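Local coordinates for C. albicans actin interacting protein Aip5 (Candida albicans SC5314, PDB 6M4C) that probably promotes actin nucleation as an actin-interacting partner of the polarisome complex that supports filamentous growth, at residues Y13-L18 against G68-D73; N38-E43 against R90-L95. All coordinates share one frame; numbering follows the deposited sequence.

Contact 1 of 2, residues Y13-L18 against G68-D73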
ATOM      1  N   TYR A  13       6.018  -3.754  -6.329  1.00 82.17           N
ATOM      2  CA  TYR A  13       5.701  -2.890  -5.210  1.00 76.14           C
ATOM      3  C   TYR A  13       6.381  -1.561  -5.436  1.00 81.82           C
ATOM      4  O   TYR A  13       7.475  -1.524  -5.999  1.00 90.84           O
ATOM      5  CB  TYR A  13       6.256  -3.416  -3.886  1.00 75.95           C
ATOM      6  CG  TYR A  13       5.803  -4.805  -3.520  1.00 78.25           C
ATOM      7  CD1 TYR A  13       4.511  -5.052  -3.101  1.00 72.94           C
ATOM      8  CD2 TYR A  13       6.667  -5.879  -3.611  1.00 76.63           C
ATOM      9  CE1 TYR A  13       4.090  -6.330  -2.775  1.00 73.18           C
ATOM     10  CE2 TYR A  13       6.255  -7.166  -3.306  1.00 76.62           C
ATOM     11  CZ  TYR A  13       4.963  -7.395  -2.882  1.00 76.46           C
ATOM     12  OH  TYR A  13       4.559  -8.668  -2.596  1.00 84.61           O
ATOM     13  N   ILE A  14       5.687  -0.502  -5.013  1.00 76.98           N
ATOM     14  CA  ILE A  14       6.316   0.761  -4.694  1.00 76.37           C
ATOM     15  C   ILE A  14       6.626   0.789  -3.200  1.00 92.53           C
ATOM     16  O   ILE A  14       5.718   0.771  -2.365  1.00 91.35           O
ATOM     17  CB  ILE A  14       5.435   1.937  -5.110  1.00 74.04           C
ATOM     18  CG1 ILE A  14       5.255   1.948  -6.626  1.00 84.27           C
ATOM     19  CG2 ILE A  14       6.056   3.225  -4.622  1.00 67.50           C
ATOM     20  CD1 ILE A  14       4.706   3.234  -7.173  1.00 80.66           C
ATOM     21  N   PHE A  15       7.930   0.817  -2.884  1.00 92.77           N
ATOM     22  CA  PHE A  15       8.390   1.004  -1.522  1.00 74.15           C
ATOM     23  C   PHE A  15       8.354   2.500  -1.254  1.00 76.94           C
ATOM     24  O   PHE A  15       8.728   3.284  -2.129  1.00 82.94           O
ATOM     25  CB  PHE A  15       9.769   0.370  -1.332  1.00 74.82           C
ATOM     26  CG  PHE A  15       9.768  -1.114  -1.043  1.00 73.77           C
ATOM     27  CD1 PHE A  15       8.793  -1.957  -1.562  1.00 73.27           C
ATOM     28  CD2 PHE A  15      10.735  -1.670  -0.226  1.00 67.48           C
ATOM     29  CE1 PHE A  15       8.812  -3.324  -1.307  1.00 83.26           C
ATOM     30  CE2 PHE A  15      10.746  -3.037   0.037  1.00 75.73           C
ATOM     31  CZ  PHE A  15       9.795  -3.867  -0.505  1.00 80.89           C
ATOM     32  N   THR A  16       7.836   2.883  -0.082  1.00 75.12           N
ATOM     33  CA  THR A  16       7.693   4.296   0.236  1.00 80.83           C
ATOM     34  C   THR A  16       7.488   4.499   1.739  1.00 88.08           C
ATOM     35  O   THR A  16       7.476   3.534   2.516  1.00 85.66           O
ATOM     36  CB  THR A  16       6.565   4.946  -0.571  1.00 78.83           C
ATOM     37  OG1 THR A  16       6.730   6.349  -0.376  1.00 92.16           O
ATOM     38  CG2 THR A  16       5.182   4.531  -0.117  1.00 73.31           C
ATOM     39  N   SER A  17       7.337   5.774   2.129  1.00 80.82           N
ATOM     40  CA  SER A  17       7.008   6.107   3.506  1.00 96.94           C
ATOM     41  C   SER A  17       5.983   7.235   3.562  1.00 96.55           C
ATOM     42  O   SER A  17       6.268   8.349   3.143  1.00 92.19           O
ATOM     43  CB  SER A  17       8.243   6.451   4.292  1.00104.94           C
ATOM     44  OG  SER A  17       7.925   6.731   5.646  1.00115.26           O
ATOM     45  N   LEU A  18       4.809   6.936   4.130  1.00105.96           N
ATOM     46  CA  LEU A  18       3.753   7.920   4.297  1.00104.01           C
ATOM     47  C   LEU A  18       4.137   8.902   5.396  1.00101.51           C
ATOM     48  O   LEU A  18       3.449   9.892   5.611  1.00103.97           O
ATOM     49  CB  LEU A  18       2.457   7.198   4.667  1.00104.33           C
ATOM     50  CG  LEU A  18       1.614   6.754   3.482  1.00103.05           C
ATOM     51  CD1 LEU A  18       2.221   5.526   2.837  1.00107.25           C
ATOM     52  CD2 LEU A  18       0.196   6.469   3.931  1.00105.97           C
ATOM     53  N   GLY A  68      10.657   3.810  -4.316  1.00 85.72           N
ATOM     54  CA  GLY A  68      11.230   3.048  -5.405  1.00 80.00           C
ATOM     55  C   GLY A  68      10.426   1.782  -5.646  1.00 84.74           C
ATOM     56  O   GLY A  68       9.493   1.493  -4.898  1.00 84.47           O
ATOM     57  N   VAL A  69      10.848   1.029  -6.664  1.00 69.56           N
ATOM     58  CA  VAL A  69      10.079  -0.097  -7.138  1.00 74.36           C
ATOM     59  C   VAL A  69      10.839  -1.352  -6.771  1.00 75.70           C
ATOM     60  O   VAL A  69      12.033  -1.405  -6.994  1.00 94.31           O
ATOM     61  CB  VAL A  69       9.887  -0.046  -8.662  1.00 75.14           C
ATOM     62  CG1 VAL A  69       9.291  -1.346  -9.172  1.00 69.83           C
ATOM     63  CG2 VAL A  69       9.042   1.140  -9.093  1.00 78.11           C
ATOM     64  N   VAL A  70      10.119  -2.366  -6.294  1.00 77.92           N
ATOM     65  CA  VAL A  70      10.699  -3.655  -5.975  1.00 77.83           C
ATOM     66  C   VAL A  70       9.832  -4.724  -6.623  1.00 90.47           C
ATOM     67  O   VAL A  70       8.616  -4.723  -6.487  1.00 96.49           O
ATOM     68  CB  VAL A  70      10.707  -3.855  -4.452  1.00 80.33           C
ATOM     69  CG1 VAL A  70      10.905  -5.312  -4.038  1.00 73.90           C
ATOM     70  CG2 VAL A  70      11.666  -2.907  -3.758  1.00 68.03           C
ATOM     71  N   ARG A  71      10.473  -5.657  -7.308  1.00 95.05           N
ATOM     72  CA  ARG A  71       9.724  -6.759  -7.867  1.00 91.36           C
ATOM     73  C   ARG A  71       9.978  -7.979  -6.984  1.00 90.90           C
ATOM     74  O   ARG A  71      11.115  -8.400  -6.815  1.00105.02           O
ATOM     75  CB  ARG A  71      10.049  -6.936  -9.353  1.00 73.21           C
ATOM     76  CG  ARG A  71       9.404  -8.190  -9.918  1.00 84.01           C
ATOM     77  CD  ARG A  71      10.068  -8.831 -11.112  1.00 97.80           C
ATOM     78  NE  ARG A  71      11.124  -9.773 -10.774  1.00115.18           N
ATOM     79  CZ  ARG A  71      12.401  -9.551 -11.043  1.00124.35           C
ATOM     80  NH1 ARG A  71      12.744  -8.418 -11.630  1.00126.08           N
ATOM     81  NH2 ARG A  71      13.320 -10.444 -10.718  1.00119.20           N
ATOM     82  N   GLY A  72       8.897  -8.524  -6.413  1.00 95.95           N
ATOM     83  CA  GLY A  72       8.948  -9.542  -5.376  1.00 87.45           C
ATOM     84  C   GLY A  72       9.924  -9.142  -4.282  1.00 96.37           C
ATOM     85  O   GLY A  72       9.724  -8.147  -3.586  1.00 95.68           O
ATOM     86  N   ASP A  73      11.024  -9.893  -4.209  1.00102.23           N
ATOM     87  CA  ASP A  73      12.003  -9.675  -3.166  1.00 98.00           C
ATOM     88  C   ASP A  73      13.094  -8.723  -3.650  1.00 98.98           C
ATOM     89  O   ASP A  73      13.832  -8.208  -2.810  1.00113.27           O
ATOM     90  CB  ASP A  73      12.507 -10.998  -2.586  1.00101.26           C
TER
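Tyr13 and Val70 face each other as an antiparallel hydrogen-bonded pair, exchanging two backbone bonds: Tyr13 N donates to Val70 O at 2.8 Å, and Val70 N returns a bond to Tyr13 O. Two residues along, Phe15 and Gly68 repeat the exchange, with Phe15 N donating to Gly68 O and Gly68 N to Phe15 O, the latter at 3.0 Å. Ile14 and Val69 form the non-hydrogen-bonded pair between them. Their alpha carbons supplement the ladder with CA-H...O contacts, Val69 CA lying 3.2 Å from Tyr13 O and Ile14 CA approaching Gly68 O. The outward backbone groups of Ile14 bond to Glu43 and Arg45 on strand 43-46, while Val69 bonds to Gly77 on strand 74-78.

Phe15, Tyr13 and Val70 share one face of the sheet. Val70 CG2, anti to its carbonyl carbon, sits 3.6 Å from the centroid of the Phe15 ring, almost on the ring normal, in a CH-pi contact. The Tyr13 ring instead brings its edge to Gly72 O, with CE2 at 3.6 Å, and also makes a cation-pi contact with Arg45. Phe15 packs further on helix 51-60, whereas Ile14 and Val69, on the other face, meet Leu31 of helix 22-36. A central antiparallel pairing in a 2-1-3-4 mixed sheet sandwiched by helices is characteristic of the thioredoxin fold.

Contact 2 of 2, residues N38-E43 against R90-L95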
ATOM      1  N   ASN A  38       2.067   2.347 -17.896  1.00 79.97           N
ATOM      2  CA  ASN A  38       2.831   1.352 -18.617  1.00 73.33           C
ATOM      3  C   ASN A  38       2.195  -0.011 -18.420  1.00 77.74           C
ATOM      4  O   ASN A  38       2.832  -1.035 -18.691  1.00 84.43           O
ATOM      5  CB  ASN A  38       4.265   1.243 -18.106  1.00 89.64           C
ATOM      6  CG  ASN A  38       5.237   2.156 -18.822  1.00 93.72           C
ATOM      7  OD1 ASN A  38       5.951   1.734 -19.742  1.00 77.06           O
ATOM      8  ND2 ASN A  38       5.283   3.404 -18.383  1.00 87.00           N
ATOM      9  N   GLY A  39       0.959   0.002 -17.916  1.00 68.93           N
ATOM     10  CA  GLY A  39       0.215  -1.237 -17.758  1.00 70.28           C
ATOM     11  C   GLY A  39       0.644  -2.076 -16.552  1.00 79.64           C
ATOM     12  O   GLY A  39       0.273  -3.251 -16.454  1.00 78.79           O
ATOM     13  N   ILE A  40       1.389  -1.476 -15.607  1.00 75.85           N
ATOM     14  CA  ILE A  40       2.040  -2.301 -14.600  1.00 80.99           C
ATOM     15  C   ILE A  40       1.240  -2.153 -13.314  1.00 74.05           C
ATOM     16  O   ILE A  40       1.128  -1.047 -12.803  1.00 78.16           O
ATOM     17  CB  ILE A  40       3.555  -1.959 -14.460  1.00 85.73           C
ATOM     18  CG1 ILE A  40       4.347  -2.322 -15.719  1.00 76.58           C
ATOM     19  CG2 ILE A  40       4.207  -2.618 -13.246  1.00 76.56           C
ATOM     20  CD1 ILE A  40       5.679  -1.634 -15.764  1.00 94.51           C
ATOM     21  N   LYS A  41       0.629  -3.250 -12.846  1.00 72.76           N
ATOM     22  CA  LYS A  41      -0.114  -3.217 -11.588  1.00 83.50           C
ATOM     23  C   LYS A  41       0.901  -3.192 -10.441  1.00 76.72           C
ATOM     24  O   LYS A  41       2.013  -3.678 -10.611  1.00 78.36           O
ATOM     25  CB  LYS A  41      -1.187  -4.327 -11.516  1.00 64.40           C
ATOM     26  N   PHE A  42       0.517  -2.640  -9.279  1.00 90.14           N
ATOM     27  CA  PHE A  42       1.419  -2.546  -8.136  1.00 82.60           C
ATOM     28  C   PHE A  42       0.698  -2.327  -6.796  1.00 79.16           C
ATOM     29  O   PHE A  42      -0.384  -1.757  -6.738  1.00103.15           O
ATOM     30  CB  PHE A  42       2.425  -1.430  -8.408  1.00 75.44           C
ATOM     31  CG  PHE A  42       1.856  -0.047  -8.273  1.00 69.79           C
ATOM     32  CD1 PHE A  42       1.847   0.592  -7.047  1.00 65.13           C
ATOM     33  CD2 PHE A  42       1.342   0.624  -9.370  1.00 82.18           C
ATOM     34  CE1 PHE A  42       1.350   1.884  -6.922  1.00 71.68           C
ATOM     35  CE2 PHE A  42       0.824   1.908  -9.236  1.00 91.61           C
ATOM     36  CZ  PHE A  42       0.818   2.535  -8.009  1.00 72.69           C
ATOM     37  N   GLU A  43       1.313  -2.780  -5.696  1.00 87.92           N
ATOM     38  CA  GLU A  43       0.852  -2.468  -4.350  1.00 79.03           C
ATOM     39  C   GLU A  43       1.938  -1.649  -3.662  1.00 80.39           C
ATOM     40  O   GLU A  43       3.117  -1.894  -3.904  1.00 98.46           O
ATOM     41  CB  GLU A  43       0.632  -3.727  -3.509  1.00 77.48           C
ATOM     42  CG  GLU A  43      -0.491  -4.652  -3.935  1.00 86.87           C
ATOM     43  CD  GLU A  43      -0.538  -5.970  -3.169  1.00105.10           C
ATOM     44  OE1 GLU A  43      -0.201  -5.962  -1.964  1.00124.60           O
ATOM     45  OE2 GLU A  43      -0.915  -7.010  -3.767  1.00114.13           O
ATOM     46  N   ARG A  90      13.240   1.753 -21.251  1.00 92.73           N
ATOM     47  CA  ARG A  90      13.902   0.529 -20.822  1.00108.57           C
ATOM     48  C   ARG A  90      13.243  -0.052 -19.567  1.00113.31           C
ATOM     49  O   ARG A  90      13.828  -0.919 -18.915  1.00102.83           O
ATOM     50  CB  ARG A  90      15.394   0.808 -20.590  1.00116.82           C
ATOM     51  CG  ARG A  90      16.320  -0.137 -21.340  1.00124.39           C
ATOM     52  CD  ARG A  90      16.657   0.515 -22.665  1.00130.87           C
ATOM     53  NE  ARG A  90      17.104  -0.295 -23.785  1.00124.33           N
ATOM     54  CZ  ARG A  90      17.040   0.112 -25.050  1.00123.35           C
ATOM     55  NH1 ARG A  90      16.517   1.292 -25.347  1.00110.13           N
ATOM     56  NH2 ARG A  90      17.493  -0.664 -26.017  1.00129.32           N
ATOM     57  N   LEU A  91      12.015   0.399 -19.252  1.00107.92           N
ATOM     58  CA  LEU A  91      11.416   0.175 -17.944  1.00 83.14           C
ATOM     59  C   LEU A  91      11.127  -1.303 -17.718  1.00 73.28           C
ATOM     60  O   LEU A  91      11.399  -1.818 -16.636  1.00 83.68           O
ATOM     61  CB  LEU A  91      10.165   1.032 -17.768  1.00 79.91           C
ATOM     62  CG  LEU A  91       9.368   0.781 -16.490  1.00 89.16           C
ATOM     63  CD1 LEU A  91      10.241   0.949 -15.245  1.00 96.81           C
ATOM     64  CD2 LEU A  91       8.190   1.735 -16.426  1.00 87.93           C
ATOM     65  N   ARG A  92      10.615  -1.978 -18.748  1.00 75.35           N
ATOM     66  CA  ARG A  92      10.139  -3.341 -18.580  1.00 81.02           C
ATOM     67  C   ARG A  92      11.334  -4.285 -18.501  1.00 94.41           C
ATOM     68  O   ARG A  92      11.246  -5.362 -17.905  1.00102.52           O
ATOM     69  CB  ARG A  92       9.081  -3.686 -19.634  1.00 86.02           C
ATOM     70  CG  ARG A  92       7.711  -3.091 -19.331  1.00 94.21           C
ATOM     71  CD  ARG A  92       6.604  -3.443 -20.304  1.00 88.21           C
ATOM     72  NE  ARG A  92       5.808  -4.576 -19.861  1.00105.78           N
ATOM     73  CZ  ARG A  92       4.552  -4.497 -19.418  1.00111.55           C
ATOM     74  NH1 ARG A  92       3.939  -3.322 -19.350  1.00 91.68           N
ATOM     75  NH2 ARG A  92       3.918  -5.603 -19.049  1.00105.93           N
ATOM     76  N   GLU A  93      12.451  -3.824 -19.079  1.00105.85           N
ATOM     77  CA  GLU A  93      13.738  -4.494 -19.009  1.00 91.23           C
ATOM     78  C   GLU A  93      14.301  -4.422 -17.587  1.00 91.61           C
ATOM     79  O   GLU A  93      14.509  -5.500 -17.012  1.00 89.51           O
ATOM     80  CB  GLU A  93      14.679  -3.941 -20.077  1.00 97.93           C
ATOM     81  CG  GLU A  93      15.970  -4.725 -20.197  1.00 98.34           C
ATOM     82  CD  GLU A  93      16.902  -4.241 -21.287  1.00102.61           C
ATOM     83  OE1 GLU A  93      17.270  -3.042 -21.257  1.00103.72           O
ATOM     84  OE2 GLU A  93      17.241  -5.063 -22.177  1.00118.08           O
ATOM     85  N   LEU A  94      14.508  -3.199 -17.012  1.00 72.59           N
ATOM     86  CA  LEU A  94      14.946  -3.136 -15.607  1.00 91.72           C
ATOM     87  C   LEU A  94      14.013  -4.008 -14.788  1.00 97.59           C
ATOM     88  O   LEU A  94      14.494  -4.804 -13.985  1.00118.75           O
ATOM     89  CB  LEU A  94      15.109  -1.744 -14.961  1.00 77.89           C
ATOM     90  N   LEU A  95      12.709  -3.926 -15.102  1.00 95.43           N
ATOM     91  CA  LEU A  95      11.695  -4.568 -14.287  1.00 92.99           C
ATOM     92  C   LEU A  95      11.785  -6.093 -14.339  1.00 84.01           C
ATOM     93  O   LEU A  95      11.632  -6.753 -13.307  1.00 81.21           O
ATOM     94  CB  LEU A  95      10.291  -4.065 -14.641  1.00 98.36           C
ATOM     95  CG  LEU A  95       9.178  -4.539 -13.697  1.00 92.28           C
ATOM     96  CD1 LEU A  95       9.459  -4.169 -12.252  1.00 89.92           C
ATOM     97  CD2 LEU A  95       7.845  -3.966 -14.111  1.00 89.80           C
TER
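Ile40 reaches tip to tip toward Leu95, bringing its CD1 to 3.6 Å from Leu95 CD2. The same Leu95 methyl lies near Ile40 CG2, so both branches of the isoleucine engage it. Leu91, one helical turn earlier, touches Ile40 more loosely, its CD2 being 4.3 Å from Ile40 CD1. Both leucines have CG anti to the backbone N (chi1 174° and -172°), and each turns its CD2 methyl to Ile40 CD1. Ile40 also rests on Val12, and Leu91 on Ile34 and Ile82, which ties this apolar group to the sheet and to helices 22-36 and 79-87.

Contacts of mixed character flank the apolar group. The Asn38 amide lies across Leu91 obliquely, with CG 3.8 Å from Leu91 CD2; the polar end is engaged separately, ND2 donating to Ile34 O and, weakly, to Asn86 OD1. Arg92 extends past Ile40 in the opposite direction, and its chain bends at chi3 (95°). Ile40 CG1 lies over one face of the guanidinium, 3.8 Å from Arg92 NH1.

The polar approach is confined to the guanidinium edge, where Asn38 O lies near its plane and close to NH1. The N-H direction is unfavourable, and the pair does not qualify as a hydrogen bond.

Backbone geometry sets the start of the loop. Gly39, with a positive phi, is the C-prime residue of a Schellman motif that ends helix 22-36, and Ile40 N pairs with Leu35 O.

The chemistry implies that the C-terminal helix and this loop are joined by the buried methyls of Ile40, Leu91 and Leu95, with Asn38 and the Arg92 side chain packed at the more open margin and no hydrogen bond between the two segments.

Overall arrangement
Contact 1 lies in the core, with its centre about 4 Å from the centre of the chain, and pairs two sheet strands; contact 2, with its centre about 9 Å from the centre of the chain, is only partly buried and joins a loop to the C-terminal helix. Their segments alternate along the chain. The pairing of strands 12-16 and 43-46 connects them through the sheet, Arg71 NH1 of contact 1 probably bonds to Leu95 O of contact 2, and Ile14 CD1 packs on Phe42 CE1. Contact 1 combines a backbone ladder with side chains packed on its faces, whereas contact 2 relies on side chains, with a buried apolar part and a polar, more exposed margin.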